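Local coordinates for NEQ263 (PDB 5BN3), which probably binds ATP as one of the two subunit types, NeqA and NeqB, of an unusual archaeal ATP synthase core complex, at residues 73-76 with 77-81; 306-309 with 310-314. One frame throughout, in Å; residues are numbered along the deposited sequence.

Contact 1: residues 73-76 with 77-81; sequences IFNG and FGEPI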
# COMPACT_ATOMS: atom_id res chain seq x y z
N ILE B 73 16.67 -29.00 -30.52
CA ILE B 73 15.98 -28.58 -29.30
C ILE B 73 16.90 -28.80 -28.10
O ILE B 73 17.48 -29.87 -27.94
CB ILE B 73 14.67 -29.37 -29.09
CG1 ILE B 73 13.74 -29.17 -30.29
CG2 ILE B 73 13.98 -28.93 -27.81
CD1 ILE B 73 12.43 -29.93 -30.18
N PHE B 74 17.03 -27.77 -27.27
CA PHE B 74 18.01 -27.79 -26.18
C PHE B 74 17.36 -27.32 -24.88
O PHE B 74 16.29 -26.72 -24.90
CB PHE B 74 19.19 -26.88 -26.54
CG PHE B 74 19.81 -27.19 -27.88
CD1 PHE B 74 19.26 -26.68 -29.05
CD2 PHE B 74 20.95 -27.98 -27.96
CE1 PHE B 74 19.82 -26.97 -30.28
CE2 PHE B 74 21.52 -28.27 -29.20
CZ PHE B 74 20.95 -27.77 -30.35
N ASN B 75 18.01 -27.58 -23.74
CA ASN B 75 17.53 -27.02 -22.48
C ASN B 75 18.07 -25.60 -22.27
O ASN B 75 18.69 -25.03 -23.17
CB ASN B 75 17.84 -27.93 -21.28
CG ASN B 75 19.33 -28.08 -21.01
OD1 ASN B 75 20.17 -27.38 -21.58
ND2 ASN B 75 19.67 -29.01 -20.12
N GLY B 76 17.84 -25.05 -21.08
CA GLY B 76 18.27 -23.69 -20.80
C GLY B 76 19.78 -23.50 -20.76
O GLY B 76 20.26 -22.37 -20.86
N PHE B 77 20.51 -24.59 -20.62
CA PHE B 77 21.97 -24.52 -20.59
C PHE B 77 22.58 -24.72 -21.98
O PHE B 77 23.79 -24.64 -22.15
CB PHE B 77 22.53 -25.57 -19.62
CG PHE B 77 22.08 -25.38 -18.20
CD1 PHE B 77 22.53 -24.31 -17.44
CD2 PHE B 77 21.21 -26.29 -17.61
CE1 PHE B 77 22.12 -24.14 -16.13
CE2 PHE B 77 20.79 -26.12 -16.30
CZ PHE B 77 21.25 -25.04 -15.56
N GLY B 78 21.72 -24.98 -22.96
CA GLY B 78 22.19 -25.21 -24.32
C GLY B 78 22.56 -26.66 -24.57
O GLY B 78 23.14 -26.99 -25.61
N GLU B 79 22.22 -27.53 -23.63
CA GLU B 79 22.49 -28.96 -23.77
C GLU B 79 21.38 -29.61 -24.57
O GLU B 79 20.20 -29.33 -24.34
CB GLU B 79 22.61 -29.61 -22.39
CG GLU B 79 23.78 -29.10 -21.56
CD GLU B 79 23.61 -29.37 -20.08
OE1 GLU B 79 22.49 -29.75 -19.67
OE2 GLU B 79 24.58 -29.20 -19.32
N PRO B 80 21.75 -30.49 -25.51
CA PRO B 80 20.75 -31.08 -26.41
C PRO B 80 19.72 -31.94 -25.68
O PRO B 80 20.08 -32.69 -24.77
CB PRO B 80 21.59 -31.94 -27.35
CG PRO B 80 22.80 -32.29 -26.55
CD PRO B 80 23.08 -31.08 -25.71
N ILE B 81 18.46 -31.80 -26.07
CA ILE B 81 17.41 -32.69 -25.59
C ILE B 81 17.23 -33.80 -26.61
O ILE B 81 17.20 -34.98 -26.25
CB ILE B 81 16.07 -31.95 -25.41
CG1 ILE B 81 16.18 -30.87 -24.32
CG2 ILE B 81 14.96 -32.93 -25.06
CD1 ILE B 81 14.94 -30.01 -24.18

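Contact 2: residues 306-309 with 310-314; sequences SQDL and HSKNI. With SO4 (sulfate ion), chain X.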
# COMPACT_ATOMS: atom_id res chain seq x y z
N SER B 306 -6.05 -6.93 -25.59
CA SER B 306 -7.18 -6.34 -24.87
C SER B 306 -8.23 -7.38 -24.48
O SER B 306 -8.73 -8.12 -25.33
CB SER B 306 -7.82 -5.24 -25.72
OG SER B 306 -9.10 -4.87 -25.24
N GLN B 307 -8.56 -7.43 -23.20
CA GLN B 307 -9.60 -8.32 -22.68
C GLN B 307 -10.95 -7.98 -23.31
O GLN B 307 -11.74 -8.87 -23.61
CB GLN B 307 -9.69 -8.18 -21.16
CG GLN B 307 -9.52 -9.47 -20.39
CD GLN B 307 -9.31 -9.23 -18.90
OE1 GLN B 307 -9.92 -8.34 -18.31
NE2 GLN B 307 -8.43 -10.02 -18.29
N ASP B 308 -11.19 -6.69 -23.50
CA ASP B 308 -12.44 -6.22 -24.09
C ASP B 308 -12.64 -6.74 -25.51
O ASP B 308 -13.71 -7.24 -25.85
CB ASP B 308 -12.49 -4.69 -24.07
CG ASP B 308 -13.76 -4.13 -24.67
OD1 ASP B 308 -14.84 -4.37 -24.09
OD2 ASP B 308 -13.68 -3.45 -25.71
N LEU B 309 -11.60 -6.62 -26.34
CA LEU B 309 -11.65 -7.11 -27.71
C LEU B 309 -11.80 -8.63 -27.74
O LEU B 309 -12.53 -9.17 -28.57
CB LEU B 309 -10.41 -6.69 -28.50
CG LEU B 309 -10.31 -5.21 -28.87
CD1 LEU B 309 -9.12 -4.96 -29.78
CD2 LEU B 309 -11.58 -4.74 -29.54
N HIS B 310 -11.11 -9.31 -26.84
CA HIS B 310 -11.20 -10.76 -26.74
C HIS B 310 -12.63 -11.19 -26.43
O HIS B 310 -13.15 -12.14 -27.01
CB HIS B 310 -10.25 -11.27 -25.66
CG HIS B 310 -10.15 -12.76 -25.60
ND1 HIS B 310 -9.63 -13.52 -26.63
CD2 HIS B 310 -10.49 -13.64 -24.62
CE1 HIS B 310 -9.66 -14.80 -26.29
NE2 HIS B 310 -10.17 -14.90 -25.08
N SER B 311 -13.27 -10.48 -25.50
CA SER B 311 -14.65 -10.78 -25.12
C SER B 311 -15.64 -10.52 -26.26
O SER B 311 -16.75 -11.04 -26.25
CB SER B 311 -15.06 -9.97 -23.89
OG SER B 311 -14.39 -10.44 -22.73
N LYS B 312 -15.23 -9.70 -27.22
CA LYS B 312 -16.06 -9.42 -28.40
C LYS B 312 -15.75 -10.39 -29.53
O LYS B 312 -16.18 -10.18 -30.66
CB LYS B 312 -15.82 -7.98 -28.88
CG LYS B 312 -16.24 -6.90 -27.90
CD LYS B 312 -15.78 -5.53 -28.39
CE LYS B 312 -16.29 -4.42 -27.49
NZ LYS B 312 -15.81 -3.09 -27.94
N ASN B 313 -15.01 -11.45 -29.20
CA ASN B 313 -14.58 -12.45 -30.18
C ASN B 313 -13.74 -11.83 -31.31
O ASN B 313 -13.88 -12.20 -32.47
CB ASN B 313 -15.78 -13.21 -30.76
CG ASN B 313 -15.39 -14.55 -31.36
OD1 ASN B 313 -14.45 -15.20 -30.91
ND2 ASN B 313 -16.12 -14.96 -32.39
N ILE B 314 -12.87 -10.90 -30.95
CA ILE B 314 -11.95 -10.30 -31.91
C ILE B 314 -10.55 -10.90 -31.76
O ILE B 314 -9.92 -10.74 -30.71
CB ILE B 314 -11.84 -8.77 -31.74
CG1 ILE B 314 -13.22 -8.11 -31.83
CG2 ILE B 314 -10.89 -8.18 -32.77
CD1 ILE B 314 -13.91 -8.30 -33.15
S SO4 X . -9.45 -3.37 -21.91
O1 SO4 X . -8.93 -3.12 -23.25
O2 SO4 X . -10.44 -2.35 -21.58
O3 SO4 X . -8.35 -3.34 -20.95
O4 SO4 X . -10.07 -4.69 -21.87

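Contact 1: residues 73-76 with 77-81
Ile73 O accepts a hydrogen bond from Ile81 N (2.9 Å), and the N-H points almost straight at the oxygen, with an angle of 169° at the hydrogen. Beside this bond the CG2 branch of Ile73 meets the terminal CD1 of Ile81 at 3.9 Å. Phe74 places CD2, one corner of its ring, 3.5 Å from Pro80 CA. On the other side of the chain its backbone bonds to Ile187 and Ile189, which sets strand 73-75 parallel to strand 185-190. The bridge between Phe74 and Pro80, with their CA atoms 4.3 Å apart, and the two flanking backbone bonds, from Ile81 N to Ile73 O and from Asn75 N to Glu79 O, show that the chain has doubled back on itself around a type I beta turn running from Asn75 to Gly78. The turn is closed by Gly78 N on Asn75 O at 3.0 Å.

The side chain of Asn75 is bonded across this turn. With CG standing between its own backbone N and carbonyl carbon (chi1 65°), OD1 is carried over the turn. There Asn75 OD1 accepts from Phe77 N and, at 2.9 Å, from Glu79 N; the two donors approach from opposite faces of the amide plane. Asn75 ND2 gives a nearly straight bond to Glu79 OE1 (2.9 Å), meeting that oxygen on its anti side with the two planar groups turned 40° apart. Both ends of the amide are thus engaged, which fixes its rotation. Gly76 N bonds to Glu198 of helix 196-215, against which Phe77 also packs.

Contact 2: residues 306-309 with 310-314
Asp308 and Lys312, four residues apart, are joined by a salt bridge in which Lys312 NZ lies 3.1 Å from Asp308 OD2, on the syn side of that oxygen and tilted out of the carboxylate plane. The lysine chain is extended beyond CG and passes over the backbone, Lys312 CG lying 3.3 Å from Asp308 O, before CE and NZ arrive at the carboxylate. For its part, Asp308 holds CG trans to the backbone N (chi1 180°), which brings a side chain that starts out away from Lys312 back to meet it. The other carboxylate oxygen, OD1, forms a salt bridge with Lys453 of the neighbouring V-type ATP synthase alpha chain, so the aspartate is shared between a lysine just past the helix end and the subunit interface.

At the start of the helix, Ser306 has its hydroxyl swung opposite the backbone N (chi1 165°). From there Ser306 OG accepts from Leu309 N along a nearly straight path (3.2 Å, 170°) and donates to O1 of a sulfate ion at 2.7 Å. Asp308 N binds O4 of the same ion, probably a guest from the crystallisation liquor, at the N-terminal end of the helix, where the helix dipole would probably favour an anion.

Leu309 points away overall, yet its CB still lies 4.1 Å from Ile314 CB. Leu309 O receives Ile314 N at 3.0 Å as well as a weak bond from Lys312 N. Asn313 has positive phi, and its N bonds to His310 O. The 6→1 bond from Ile314 N to Leu309 O and the 5→2 bond from Asn313 N to His310 O, together with the left-handed Asn313, define a Schellman motif at the C-terminus of a short helix that begins with a serine N-cap.

Both contacts are local and partly buried, but they lie on opposite sides of the chain's centre, with their own centres about 37 Å apart, and share no strand or helix. Contact 1 reverses an edge of the mixed sheet and is covered by residues of its own chain: four of its nine residues are buried, and no other subunit touches it. Contact 2 has only two buried residues and reaches the alpha chain through a salt bridge. Their chemistry follows: in contact 1 one neutral amide organises backbone N-H groups across a turn, whereas contact 2 relies on helix-end capping, a charged pair and a bound anion.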